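Local coordinates for protein beta-N-acetylhexosaminidase (Akkermansia muciniphila, PDB 6JEB) that hydrolyses terminal non-reducing N-acetylhexosamine residues, such as GlcNAc at the ends of N-glycans and in chitobiose, at residues A[251-256]-A[305-310]; A[321-326]-A[341-346]. All blocks are in the same frame, centred on the assembly; numbering follows the deposited sequence. Where two conformers were deposited one is given.

How the contacts relate
Both contacts belong to the parallel barrel sheet of the family 20 catalytic domain, where strands 303-307 and 320-323 are neighbours; contact 1 (251-256 with 305-310) and contact 2 (321-326 with 341-346) have centres about 9 Å apart and follow one another along the chain. They touch directly: Gln305 OE1 and Tyr322 OH are 2.6 Å apart, a probable hydrogen bond inside the barrel, and Tyr308 N lies 2.8 Å from Tyr322 O. At the C-terminal ends of the strands each contact supplies a tryptophan to the acetamide pocket, Trp307 from contact 1 and Trp324 from contact 2, while Asp257 and Tyr352 hydrogen-bond the ligand.

Contact 1: A[251-256]-A[305-310]; sequences IVHLGG and QFWYEG. With ACM (acetamide), chain C.
The Trp307 indole takes the edge of the His253 ring on one of its faces. Followed outward, its CB lies 3.7 Å from Gly255 O, and CD1 comes within 3.4 Å of Gly255 CA, a residue with no side chain. Chi1 (-61°) sets CG anti to the carbonyl carbon; beyond it the indole lies between two partners. Acetamide C2 sits 3.4 Å from CD2 on one face, near CG and CE3 too; on the opposite face His253 CE1 is 3.5 Å from NE1, and CZ2 passes His253 NE2 at 4.0 Å. The ring planes are 50° apart, and NE1 is hydrogen-bonded to Glu187. Gly255 N steadies His253, donating to ND1 in the ring plane. An alanine in place of Trp307 would probably take away one of the two indole faces that hold the acetamide methyl, and leave the edge of His253 without its cover and Glu187 without its N-H partner.

Toward the N-terminal end of the strands, Ile251 CG2 packs 3.4 Å from Gln305 CD, against the amide whose OE1 bonds Tyr322. On the other side of the sheet, Leu254 CD1 lies beside Phe306 CE2, apolar groups suited to the layer beneath helix 282-299. Leu254 N donates to Gln305 O, and Trp307 N to Gly255 O. Such parallel strands, with an aromatic residue lining the substrate pocket, characterise the catalytic TIM barrel of family 20 hexosaminidases.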
loop_
_atom_site.group_PDB
_atom_site.type_symbol
_atom_site.label_atom_id
_atom_site.label_comp_id
_atom_site.label_asym_id
_atom_site.label_seq_id
_atom_site.Cartn_x
_atom_site.Cartn_y
_atom_site.Cartn_z
ATOM N N ILE A 251 -10.288 3.460 -8.486
ATOM C CA ILE A 251 -10.446 2.549 -7.362
ATOM C C ILE A 251 -10.433 3.377 -6.087
ATOM O O ILE A 251 -9.507 4.168 -5.863
ATOM C CB ILE A 251 -9.306 1.520 -7.346
ATOM C CG1 ILE A 251 -9.305 0.705 -8.645
ATOM C CG2 ILE A 251 -9.424 0.624 -6.131
ATOM C CD1 ILE A 251 -8.150 -0.282 -8.740
ATOM N N VAL A 252 -11.446 3.193 -5.243
ATOM C CA VAL A 252 -11.544 3.901 -3.969
ATOM C C VAL A 252 -11.588 2.856 -2.866
ATOM O O VAL A 252 -12.549 2.079 -2.770
ATOM C CB VAL A 252 -12.765 4.828 -3.906
ATOM C CG1 VAL A 252 -12.818 5.530 -2.555
ATOM C CG2 VAL A 252 -12.709 5.853 -5.030
ATOM N N HIS A 253 -10.542 2.819 -2.048
ATOM C CA HIS A 253 -10.503 1.933 -0.893
ATOM C C HIS A 253 -11.388 2.561 0.178
ATOM O O HIS A 253 -11.195 3.727 0.542
ATOM C CB HIS A 253 -9.049 1.835 -0.433
ATOM C CG HIS A 253 -8.756 0.691 0.491
ATOM N ND1 HIS A 253 -9.490 0.435 1.631
ATOM C CD2 HIS A 253 -7.762 -0.232 0.469
ATOM C CE1 HIS A 253 -8.972 -0.601 2.264
ATOM N NE2 HIS A 253 -7.930 -1.036 1.573
ATOM N N LEU A 254 -12.400 1.823 0.633
ATOM C CA LEU A 254 -13.342 2.324 1.626
ATOM C C LEU A 254 -12.964 1.937 3.051
ATOM O O LEU A 254 -13.697 2.272 3.990
ATOM C CB LEU A 254 -14.756 1.829 1.303
ATOM C CG LEU A 254 -15.353 2.272 -0.036
ATOM C CD1 LEU A 254 -16.729 1.642 -0.203
ATOM C CD2 LEU A 254 -15.425 3.805 -0.121
ATOM N N GLY A 255 -11.843 1.248 3.241
ATOM C CA GLY A 255 -11.439 0.873 4.581
ATOM C C GLY A 255 -12.338 -0.189 5.178
ATOM O O GLY A 255 -12.321 -1.344 4.742
ATOM N N GLY A 256 -13.129 0.177 6.182
ATOM C CA GLY A 256 -14.017 -0.775 6.816
ATOM C C GLY A 256 -13.404 -1.547 7.960
ATOM O O GLY A 256 -14.062 -2.439 8.505
ATOM N N GLN A 305 -12.761 -1.023 -2.646
ATOM C CA GLN A 305 -12.008 -2.078 -1.976
ATOM C C GLN A 305 -12.196 -1.922 -0.473
ATOM O O GLN A 305 -12.634 -0.873 0.001
ATOM C CB GLN A 305 -10.512 -2.037 -2.306
ATOM C CG GLN A 305 -10.191 -2.018 -3.781
ATOM C CD GLN A 305 -8.698 -2.003 -4.025
ATOM O OE1 GLN A 305 -7.952 -1.338 -3.300
ATOM N NE2 GLN A 305 -8.249 -2.734 -5.041
ATOM N N PHE A 306 -11.849 -2.973 0.279
ATOM C CA PHE A 306 -12.090 -2.998 1.718
ATOM C C PHE A 306 -10.979 -3.763 2.421
ATOM O O PHE A 306 -10.414 -4.706 1.863
ATOM C CB PHE A 306 -13.400 -3.724 2.057
ATOM C CG PHE A 306 -14.581 -3.259 1.255
ATOM C CD1 PHE A 306 -14.845 -3.807 0.003
ATOM C CD2 PHE A 306 -15.445 -2.295 1.759
ATOM C CE1 PHE A 306 -15.937 -3.385 -0.740
ATOM C CE2 PHE A 306 -16.537 -1.873 1.017
ATOM C CZ PHE A 306 -16.783 -2.423 -0.230
ATOM N N TRP A 307 -10.701 -3.381 3.673
ATOM C CA TRP A 307 -9.975 -4.269 4.579
ATOM C C TRP A 307 -10.893 -5.431 4.939
ATOM O O TRP A 307 -12.010 -5.213 5.420
ATOM C CB TRP A 307 -9.558 -3.532 5.856
ATOM C CG TRP A 307 -8.646 -2.354 5.637
ATOM C CD1 TRP A 307 -8.956 -1.034 5.823
ATOM C CD2 TRP A 307 -7.280 -2.387 5.192
ATOM N NE1 TRP A 307 -7.872 -0.241 5.515
ATOM C CE2 TRP A 307 -6.829 -1.048 5.126
ATOM C CE3 TRP A 307 -6.391 -3.416 4.857
ATOM C CZ2 TRP A 307 -5.536 -0.713 4.733
ATOM C CZ3 TRP A 307 -5.100 -3.082 4.464
ATOM C CH2 TRP A 307 -4.686 -1.739 4.405
ATOM N N TYR A 308 -10.441 -6.660 4.701
ATOM C CA TYR A 308 -11.263 -7.823 5.023
ATOM C C TYR A 308 -11.373 -7.988 6.534
ATOM O O TYR A 308 -10.358 -8.037 7.235
ATOM C CB TYR A 308 -10.634 -9.078 4.423
ATOM C CG TYR A 308 -11.490 -10.308 4.596
ATOM C CD1 TYR A 308 -12.785 -10.350 4.097
ATOM C CD2 TYR A 308 -11.003 -11.430 5.253
ATOM C CE1 TYR A 308 -13.579 -11.487 4.242
ATOM C CE2 TYR A 308 -11.791 -12.573 5.410
ATOM C CZ TYR A 308 -13.077 -12.591 4.902
ATOM O OH TYR A 308 -13.870 -13.711 5.041
ATOM N N GLU A 309 -12.605 -8.085 7.040
ATOM C CA GLU A 309 -12.835 -8.169 8.480
ATOM C C GLU A 309 -13.383 -9.523 8.924
ATOM O O GLU A 309 -13.906 -9.641 10.036
ATOM C CB GLU A 309 -13.698 -7.004 8.980
ATOM C CG GLU A 309 -12.934 -5.676 9.012
ATOM C CD GLU A 309 -11.836 -5.657 10.066
ATOM O OE1 GLU A 309 -12.077 -5.163 11.181
ATOM O OE2 GLU A 309 -10.722 -6.148 9.789
ATOM N N GLY A 310 -13.258 -10.549 8.085
ATOM C CA GLY A 310 -13.560 -11.902 8.496
ATOM C C GLY A 310 -14.990 -12.354 8.287
ATOM O O GLY A 310 -15.305 -13.507 8.608
HETATM C C1 ACM C . -5.856 -2.261 9.860
HETATM O O ACM C . -4.820 -2.727 10.213
HETATM N N ACM C . -6.593 -1.464 10.788
HETATM C C2 ACM C . -6.445 -2.474 8.476
HETATM O O HOH W 1 -14.545 -4.348 5.789
#

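Contact 2: A[321-326]-A[341-346]. With ACM (acetamide), chain C.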
loop_
_atom_site.group_PDB
_atom_site.type_symbol
_atom_site.label_atom_id
_atom_site.label_comp_id
_atom_site.label_asym_id
_atom_site.label_seq_id
_atom_site.Cartn_x
_atom_site.Cartn_y
_atom_site.Cartn_z
ATOM N N VAL A 321 -10.968 -7.448 -1.475
ATOM C CA VAL A 321 -10.705 -7.229 -0.060
ATOM C C VAL A 321 -9.242 -7.540 0.231
ATOM O O VAL A 321 -8.596 -8.310 -0.489
ATOM C CB VAL A 321 -11.642 -8.066 0.840
ATOM C CG1 VAL A 321 -13.112 -7.726 0.557
ATOM C CG2 VAL A 321 -11.382 -9.558 0.667
ATOM N N TYR A 322 -8.717 -6.925 1.293
ATOM C CA TYR A 322 -7.334 -7.107 1.724
ATOM C C TYR A 322 -7.321 -7.960 2.986
ATOM O O TYR A 322 -7.856 -7.546 4.022
ATOM C CB TYR A 322 -6.685 -5.764 2.061
ATOM C CG TYR A 322 -6.443 -4.814 0.913
ATOM C CD1 TYR A 322 -7.496 -4.188 0.251
ATOM C CD2 TYR A 322 -5.150 -4.491 0.529
ATOM C CE1 TYR A 322 -7.255 -3.291 -0.782
ATOM C CE2 TYR A 322 -4.906 -3.591 -0.494
ATOM C CZ TYR A 322 -5.957 -2.991 -1.141
ATOM O OH TYR A 322 -5.690 -2.098 -2.150
ATOM N N ALA A 323 -6.681 -9.126 2.914
ATOM C CA ALA A 323 -6.501 -9.959 4.097
ATOM C C ALA A 323 -5.359 -9.398 4.932
ATOM O O ALA A 323 -4.260 -9.176 4.420
ATOM C CB ALA A 323 -6.183 -11.397 3.683
ATOM N N TRP A 324 -5.621 -9.149 6.209
ATOM C CA TRP A 324 -4.601 -8.552 7.067
ATOM C C TRP A 324 -4.528 -9.134 8.470
ATOM O O TRP A 324 -3.437 -9.148 9.049
ATOM C CB TRP A 324 -4.803 -7.033 7.172
ATOM C CG TRP A 324 -6.031 -6.598 7.938
ATOM C CD1 TRP A 324 -7.308 -6.486 7.457
ATOM C CD2 TRP A 324 -6.083 -6.179 9.311
ATOM N NE1 TRP A 324 -8.147 -6.031 8.450
ATOM C CE2 TRP A 324 -7.420 -5.836 9.595
ATOM C CE3 TRP A 324 -5.128 -6.073 10.331
ATOM C CZ2 TRP A 324 -7.824 -5.379 10.852
ATOM C CZ3 TRP A 324 -5.530 -5.619 11.574
ATOM C CH2 TRP A 324 -6.868 -5.280 11.824
ATOM N N ARG A 325 -5.625 -9.621 9.037
ATOM C CA ARG A 325 -5.617 -9.997 10.439
ATOM C C ARG A 325 -4.728 -11.202 10.691
ATOM O O ARG A 325 -4.695 -12.153 9.902
ATOM C CB ARG A 325 -7.038 -10.258 10.919
ATOM C CG ARG A 325 -7.804 -8.959 11.060
ATOM C CD ARG A 325 -9.108 -9.141 11.759
ATOM N NE ARG A 325 -9.778 -7.866 12.020
ATOM C CZ ARG A 325 -9.693 -7.192 13.166
ATOM N NH1 ARG A 325 -8.961 -7.662 14.167
ATOM N NH2 ARG A 325 -10.358 -6.057 13.320
ATOM N N GLN A 326 -4.008 -11.148 11.810
ATOM C CA GLN A 326 -3.072 -12.202 12.172
ATOM C C GLN A 326 -3.785 -13.543 12.290
ATOM O O GLN A 326 -4.894 -13.636 12.824
ATOM C CB GLN A 326 -2.397 -11.836 13.496
ATOM C CG GLN A 326 -1.634 -12.968 14.161
ATOM C CD GLN A 326 -2.381 -13.548 15.348
ATOM O OE1 GLN A 326 -2.632 -12.855 16.337
ATOM N NE2 GLN A 326 -2.745 -14.823 15.255
ATOM N N LEU A 341 -15.051 -13.299 -4.026
ATOM C CA LEU A 341 -14.319 -12.055 -3.838
ATOM C C LEU A 341 -12.883 -12.219 -4.318
ATOM O O LEU A 341 -12.315 -13.313 -4.276
ATOM C CB LEU A 341 -14.302 -11.656 -2.360
ATOM C CG LEU A 341 -15.680 -11.540 -1.707
ATOM C CD1 LEU A 341 -15.579 -11.342 -0.199
ATOM C CD2 LEU A 341 -16.453 -10.394 -2.338
ATOM N N ASN A 342 -12.300 -11.118 -4.776
ATOM C CA ASN A 342 -10.876 -11.085 -5.071
ATOM C C ASN A 342 -10.112 -10.656 -3.825
ATOM O O ASN A 342 -10.647 -9.968 -2.953
ATOM C CB ASN A 342 -10.606 -10.151 -6.245
ATOM C CG ASN A 342 -11.300 -10.626 -7.514
ATOM O OD1 ASN A 342 -11.201 -11.796 -7.881
ATOM N ND2 ASN A 342 -12.030 -9.735 -8.167
ATOM N N LEU A 343 -8.853 -11.072 -3.741
ATOM C CA LEU A 343 -8.098 -10.938 -2.505
ATOM C C LEU A 343 -6.729 -10.340 -2.781
ATOM O O LEU A 343 -6.039 -10.757 -3.714
ATOM C CB LEU A 343 -7.942 -12.302 -1.824
ATOM C CG LEU A 343 -7.263 -12.285 -0.456
ATOM C CD1 LEU A 343 -8.092 -11.458 0.513
ATOM C CD2 LEU A 343 -7.068 -13.700 0.071
ATOM N N ILE A 344 -6.339 -9.367 -1.960
ATOM C CA ILE A 344 -4.972 -8.862 -1.922
ATOM C C ILE A 344 -4.399 -9.271 -0.572
ATOM O O ILE A 344 -5.051 -9.090 0.461
ATOM C CB ILE A 344 -4.920 -7.337 -2.130
ATOM C CG1 ILE A 344 -5.351 -6.987 -3.562
ATOM C CG2 ILE A 344 -3.518 -6.802 -1.865
ATOM C CD1 ILE A 344 -5.638 -5.506 -3.778
ATOM N N MET A 345 -3.202 -9.847 -0.576
ATOM C CA MET A 345 -2.587 -10.359 0.642
ATOM C C MET A 345 -1.799 -9.244 1.327
ATOM O O MET A 345 -0.813 -8.747 0.776
ATOM C CB MET A 345 -1.675 -11.538 0.299
ATOM C CG MET A 345 -0.990 -12.179 1.494
ATOM S SD MET A 345 -2.145 -12.667 2.795
ATOM C CE MET A 345 -3.157 -13.891 1.958
ATOM N N ALA A 346 -2.231 -8.865 2.535
ATOM C CA ALA A 346 -1.555 -7.859 3.348
ATOM C C ALA A 346 -1.349 -8.368 4.771
ATOM O O ALA A 346 -1.337 -7.581 5.720
ATOM C CB ALA A 346 -2.328 -6.538 3.346
HETATM C C1 ACM C . -5.856 -2.261 9.860
HETATM O O ACM C . -4.820 -2.727 10.213
HETATM N N ACM C . -6.593 -1.464 10.788
HETATM C C2 ACM C . -6.445 -2.474 8.476
#
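The Tyr322 ring carries Ile344 CD1 over one face, offset toward the rim, a CH-pi contact 4.0 Å from the ring centroid, and has Ala346 CB near its edge; the branched isoleucine lies alongside, pointing the same way, with Ile344 CG2 against Tyr322 CD2. The Trp324 indole has the acetamide on one face, C2 over its centre and O 3.3 Å from CZ3, and Arg325 CG on the opposite face; Tyr322 O lies in plane at its edge. These groups decorate a right-handed beta-alpha-beta crossover of the TIM barrel, strand 320-323, helix 329-339 and strand 342-345. Trp324 binds substrate; its CG is wedged between the backbone N and the carbonyl carbon (chi1 69°). The broad, largely apolar ring gives a flat wall to the acetamide, which probably marks the place of the substrate's N-acetyl group.

The other side of the sheet faces helix 329-339, and small or aliphatic residues fit there: Val321 touches Thr336 and Ala323 touches Ser332. Four backbone bonds join the parallel strands, Val321 and Ala323 each giving both their N-H and C=O. In the last, Ala346 N approaches Ala323 O at 2.8 Å, nearly along the C=O axis.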